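Local coordinates for isomaltodextranase (Arthrobacter globiformis, PDB 5AWO), which hydrolyses alpha-1,6-glucosidic linkages in dextran-like polysaccharides, releasing successive isomaltose units from the non-reducing chain ends, at residues E58-V61 against N62-L66; N42-G45 against Y46-H50. All coordinates share one frame; numbering follows the deposited sequence.

Interaction 1 of 2, residues E58-V61 against N62-L66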
loop_
_atom_site.group_PDB
_atom_site.type_symbol
_atom_site.label_atom_id
_atom_site.label_comp_id
_atom_site.label_asym_id
_atom_site.label_seq_id
_atom_site.Cartn_x
_atom_site.Cartn_y
_atom_site.Cartn_z
ATOM N N GLU A 58 -3.793 -0.911 -30.090
ATOM C CA GLU A 58 -4.680 -1.291 -28.976
ATOM C C GLU A 58 -4.410 -0.447 -27.742
ATOM O O GLU A 58 -5.338 -0.021 -27.055
ATOM C CB GLU A 58 -4.533 -2.768 -28.685
ATOM C CG GLU A 58 -5.250 -3.588 -29.736
ATOM C CD GLU A 58 -6.741 -3.324 -29.701
ATOM O OE1 GLU A 58 -7.411 -3.899 -28.845
ATOM O OE2 GLU A 58 -7.239 -2.494 -30.481
ATOM N N TRP A 59 -3.137 -0.151 -27.482
ATOM C CA TRP A 59 -2.775 0.804 -26.447
ATOM C C TRP A 59 -3.421 2.178 -26.685
ATOM O O TRP A 59 -4.008 2.770 -25.782
ATOM C CB TRP A 59 -1.253 0.884 -26.399
ATOM C CG TRP A 59 -0.575 1.996 -25.662
ATOM C CD1 TRP A 59 0.076 3.072 -26.220
ATOM C CD2 TRP A 59 -0.361 2.111 -24.240
ATOM N NE1 TRP A 59 0.640 3.840 -25.249
ATOM C CE2 TRP A 59 0.419 3.264 -24.019
ATOM C CE3 TRP A 59 -0.738 1.335 -23.139
ATOM C CZ2 TRP A 59 0.780 3.700 -22.735
ATOM C CZ3 TRP A 59 -0.355 1.762 -21.869
ATOM C CH2 TRP A 59 0.381 2.913 -21.671
ATOM N N LYS A 60 -3.328 2.664 -27.934
ATOM C CA LYS A 60 -3.907 3.967 -28.269
ATOM C C LYS A 60 -5.429 3.982 -28.069
ATOM O O LYS A 60 -5.962 4.903 -27.464
ATOM C CB LYS A 60 -3.571 4.349 -29.721
ATOM C CG LYS A 60 -4.037 5.746 -30.108
ATOM C CD LYS A 60 -3.766 6.028 -31.577
ATOM C CE LYS A 60 -4.166 7.445 -31.966
ATOM N NZ LYS A 60 -5.621 7.705 -31.774
ATOM N N VAL A 61 -6.110 2.963 -28.576
ATOM C CA VAL A 61 -7.571 2.945 -28.507
ATOM C C VAL A 61 -8.020 2.849 -27.040
ATOM O O VAL A 61 -8.946 3.535 -26.618
ATOM C CB VAL A 61 -8.176 1.860 -29.417
ATOM C CG1 VAL A 61 -9.684 1.804 -29.283
ATOM C CG2 VAL A 61 -7.852 2.165 -30.885
ATOM N N ASN A 62 -7.321 2.049 -26.243
ATOM C CA ASN A 62 -7.621 2.045 -24.802
ATOM C C ASN A 62 -7.405 3.388 -24.136
ATOM O O ASN A 62 -8.241 3.842 -23.347
ATOM C CB ASN A 62 -6.812 0.971 -24.069
ATOM C CG ASN A 62 -7.380 -0.423 -24.267
ATOM O OD1 ASN A 62 -6.837 -1.269 -24.995
ATOM N ND2 ASN A 62 -8.515 -0.653 -23.656
ATOM N N ILE A 63 -6.294 4.064 -24.461
ATOM C CA ILE A 63 -6.045 5.377 -23.906
ATOM C C ILE A 63 -7.179 6.363 -24.277
ATOM O O ILE A 63 -7.635 7.135 -23.436
ATOM C CB ILE A 63 -4.690 5.968 -24.352
ATOM C CG1 ILE A 63 -3.549 5.192 -23.675
ATOM C CG2 ILE A 63 -4.606 7.461 -24.058
ATOM C CD1 ILE A 63 -2.185 5.527 -24.228
ATOM N N ASP A 64 -7.577 6.344 -25.545
ATOM C CA ASP A 64 -8.627 7.266 -26.005
ATOM C C ASP A 64 -9.951 6.983 -25.284
ATOM O O ASP A 64 -10.661 7.906 -24.895
ATOM C CB ASP A 64 -8.791 7.187 -27.524
ATOM C CG ASP A 64 -7.584 7.741 -28.282
ATOM O OD1 ASP A 64 -6.800 8.483 -27.681
ATOM O OD2 ASP A 64 -7.463 7.416 -29.491
ATOM N N TRP A 65 -10.230 5.706 -25.059
ATOM C CA TRP A 65 -11.403 5.287 -24.290
ATOM C C TRP A 65 -11.293 5.762 -22.843
ATOM O O TRP A 65 -12.232 6.320 -22.307
ATOM C CB TRP A 65 -11.572 3.771 -24.384
ATOM C CG TRP A 65 -12.441 3.126 -23.341
ATOM C CD1 TRP A 65 -13.793 3.265 -23.170
ATOM C CD2 TRP A 65 -12.003 2.227 -22.327
ATOM N NE1 TRP A 65 -14.216 2.490 -22.128
ATOM C CE2 TRP A 65 -13.137 1.823 -21.605
ATOM C CE3 TRP A 65 -10.757 1.678 -21.993
ATOM C CZ2 TRP A 65 -13.060 0.939 -20.540
ATOM C CZ3 TRP A 65 -10.686 0.789 -20.936
ATOM C CH2 TRP A 65 -11.828 0.431 -20.220
ATOM N N LEU A 66 -10.125 5.598 -22.217
ATOM C CA LEU A 66 -9.946 6.074 -20.864
ATOM C C LEU A 66 -10.117 7.577 -20.791
ATOM O O LEU A 66 -10.735 8.105 -19.878
ATOM C CB LEU A 66 -8.560 5.718 -20.310
ATOM C CG LEU A 66 -8.327 4.221 -20.121
ATOM C CD1 LEU A 66 -6.840 4.001 -19.953
ATOM C CD2 LEU A 66 -9.115 3.680 -18.943
#
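E58 O takes the amide hydrogen of N62 at 3.0 Å with an N-H...O angle of 167°, the first of four successive i to i+4 backbone bonds in this piece of helix. The carboxylate of E58 is hydrogen-bonded by Y349 OH and Q350 NE2, beyond the segment. At W59 the backbone bond to I63 N is matched by a side-chain contact on the same i, i+4 spacing. CD1 of I63 sits over one face of the indole, 3.6 Å from the centroid of the five-membered ring, in a CH-pi contact; the approach is closest at W59 NE1, 3.4 Å from that methyl. With chi1 of I63 at -71°, CG1 lies beside its own backbone N, and from there CD1 reaches back over the ring. K60 repeats the spacing with charge: its chain is extended through three torsions and bends at chi4 (-61°), bringing NZ to 2.9 Å from D64 OD2. This salt bridge uses the syn lone pair of the oxygen, while Y113 OH hydrogen-bonds to both K60 NZ and D64 OD1 and so ties the pair to helix 107-116. Cutting D64 back to an alanine is likely to leave the K60 ammonium without its carboxylate mate and Y113 with one partner fewer. V61 closes the series by accepting from W65 N at 3.0 Å. The arrangement is that of an amphipathic alpha helix on the outside of a TIM barrel: W59 and I63 pack inward against A78 of strand 77-79, and the K60-D64 pair meets the neighbouring helix.

Interaction 2 of 2, residues N42-G45 against Y46-H50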
loop_
_atom_site.group_PDB
_atom_site.type_symbol
_atom_site.label_atom_id
_atom_site.label_comp_id
_atom_site.label_asym_id
_atom_site.label_seq_id
_atom_site.Cartn_x
_atom_site.Cartn_y
_atom_site.Cartn_z
ATOM N N ASN A 42 -4.360 -0.679 -16.526
ATOM C CA ASN A 42 -3.228 -1.502 -16.933
ATOM C C ASN A 42 -3.587 -2.405 -18.099
ATOM O O ASN A 42 -4.715 -2.864 -18.194
ATOM C CB ASN A 42 -2.741 -2.320 -15.722
ATOM C CG ASN A 42 -1.462 -3.110 -16.001
ATOM O OD1 ASN A 42 -1.474 -4.132 -16.651
ATOM N ND2 ASN A 42 -0.325 -2.638 -15.434
ATOM N N ILE A 43 -2.616 -2.660 -18.972
ATOM C CA ILE A 43 -2.793 -3.448 -20.181
ATOM C C ILE A 43 -3.018 -4.947 -19.937
ATOM O O ILE A 43 -3.192 -5.687 -20.878
ATOM C CB ILE A 43 -1.566 -3.311 -21.143
ATOM C CG1 ILE A 43 -0.312 -3.988 -20.564
ATOM C CG2 ILE A 43 -1.311 -1.856 -21.500
ATOM C CD1 ILE A 43 0.807 -4.217 -21.552
ATOM N N TYR A 44 -3.024 -5.397 -18.681
ATOM C CA TYR A 44 -3.093 -6.839 -18.388
ATOM C C TYR A 44 -4.346 -7.508 -18.959
ATOM O O TYR A 44 -4.279 -8.662 -19.337
ATOM C CB TYR A 44 -3.061 -7.019 -16.885
ATOM C CG TYR A 44 -2.950 -8.423 -16.353
ATOM C CD1 TYR A 44 -1.704 -9.017 -16.156
ATOM C CD2 TYR A 44 -4.103 -9.166 -15.975
ATOM C CE1 TYR A 44 -1.588 -10.290 -15.628
ATOM C CE2 TYR A 44 -3.985 -10.420 -15.426
ATOM C CZ TYR A 44 -2.746 -10.974 -15.239
ATOM O OH TYR A 44 -2.649 -12.222 -14.680
ATOM N N GLY A 45 -5.470 -6.792 -19.051
ATOM C CA GLY A 45 -6.687 -7.365 -19.609
ATOM C C GLY A 45 -6.550 -7.717 -21.065
ATOM O O GLY A 45 -7.258 -8.595 -21.557
ATOM N N TYR A 46 -5.654 -7.029 -21.767
ATOM C CA TYR A 46 -5.277 -7.425 -23.111
ATOM C C TYR A 46 -4.221 -8.522 -23.071
ATOM O O TYR A 46 -4.378 -9.597 -23.654
ATOM C CB TYR A 46 -4.735 -6.232 -23.946
ATOM C CG TYR A 46 -4.382 -6.701 -25.352
ATOM C CD1 TYR A 46 -3.179 -7.344 -25.631
ATOM C CD2 TYR A 46 -5.315 -6.595 -26.386
ATOM C CE1 TYR A 46 -2.897 -7.831 -26.897
ATOM C CE2 TYR A 46 -5.018 -7.042 -27.653
ATOM C CZ TYR A 46 -3.832 -7.692 -27.903
ATOM O OH TYR A 46 -3.536 -8.171 -29.175
ATOM N N SER A 47 -3.102 -8.266 -22.396
ATOM C CA SER A 47 -1.937 -9.084 -22.610
ATOM C C SER A 47 -2.029 -10.454 -21.968
ATOM O O SER A 47 -1.461 -11.419 -22.479
ATOM C CB SER A 47 -0.654 -8.352 -22.138
ATOM O OG SER A 47 -0.344 -7.297 -23.040
ATOM N N PHE A 48 -2.683 -10.548 -20.809
ATOM C CA PHE A 48 -2.811 -11.847 -20.169
ATOM C C PHE A 48 -3.634 -12.863 -21.017
ATOM O O PHE A 48 -3.135 -13.954 -21.323
ATOM C CB PHE A 48 -3.307 -11.744 -18.704
ATOM C CG PHE A 48 -3.516 -13.090 -18.078
ATOM C CD1 PHE A 48 -2.455 -13.856 -17.648
ATOM C CD2 PHE A 48 -4.796 -13.652 -18.057
ATOM C CE1 PHE A 48 -2.644 -15.123 -17.132
ATOM C CE2 PHE A 48 -4.972 -14.927 -17.564
ATOM C CZ PHE A 48 -3.916 -15.644 -17.102
ATOM N N PRO A 49 -4.871 -12.520 -21.408
ATOM C CA PRO A 49 -5.569 -13.531 -22.222
ATOM C C PRO A 49 -4.931 -13.775 -23.603
ATOM O O PRO A 49 -5.028 -14.898 -24.130
ATOM C CB PRO A 49 -6.980 -12.990 -22.371
ATOM C CG PRO A 49 -7.027 -11.698 -21.697
ATOM C CD PRO A 49 -5.708 -11.363 -21.089
ATOM N N HIS A 50 -4.283 -12.751 -24.165
ATOM C CA HIS A 50 -3.575 -12.928 -25.454
ATOM C C HIS A 50 -2.220 -13.597 -25.300
ATOM O O HIS A 50 -1.631 -14.043 -26.283
ATOM C CB HIS A 50 -3.392 -11.592 -26.173
ATOM C CG HIS A 50 -4.641 -11.068 -26.795
ATOM N ND1 HIS A 50 -5.500 -10.216 -26.143
ATOM C CD2 HIS A 50 -5.188 -11.288 -28.018
ATOM C CE1 HIS A 50 -6.529 -9.932 -26.926
ATOM N NE2 HIS A 50 -6.357 -10.568 -28.072
#
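I43 O accepts two backbone donors: S47 N, at 3.0 Å and in the carbonyl plane, and Y46 N, at 2.9 Å but well above that plane and with a bent N-H...O angle of 133°. One oxygen thus serves an alpha-type and a tighter turn at the start of the helix. Just before it, N42 OD1 accepts from Y44 N at 2.9 Å, a capping bond. The next turn is closed by F48 N, bonded to Y44 O. P49 has no amide hydrogen to continue the pattern, and its CG and CD rest against G45 O instead, with a kink in the helix there. The packing centres on Y44 and F48. With both CG atoms anti to their backbone N (chi1 -173° and 177°), the side chains point the same way; the rings are near parallel but slid apart, so they barely overlap. F48 CB stands over the centre of the phenol ring, 3.6 Å from its centroid, a CH-pi contact. Y44 OH comes over the rim of the F48 ring, 3.4 Å from CD1, while bonding to D271 N. This capped, proline-kinked helix follows barrel strand 39-42, in the catalytic-end loops of the GH27 TIM barrel, with the side chain of Y44 about 8 Å from that of D201, the likely nucleophile.

Interaction 2 comes first along the chain and interaction 1 follows, their centres 13 Å apart in the TIM-barrel domain. Strand 39-42 leads into helix 44-50, and helix 56-68 comes next, before strand 77-79, which lies beside 39-42 in the parallel sheet: a beta-alpha-beta crossover with an extra short helix inserted. The two contacts meet directly, W59 CE3 packing 3.6 Å from I43 CG2 and E58 CG lying 4.0 Å from Y46 CE2. The short helix lies near the active site, whereas the longer one packs on the barrel wall away from it. The same strand-to-strand connection thus supplies a residue near the likely nucleophile and a helix of the barrel's outer layer.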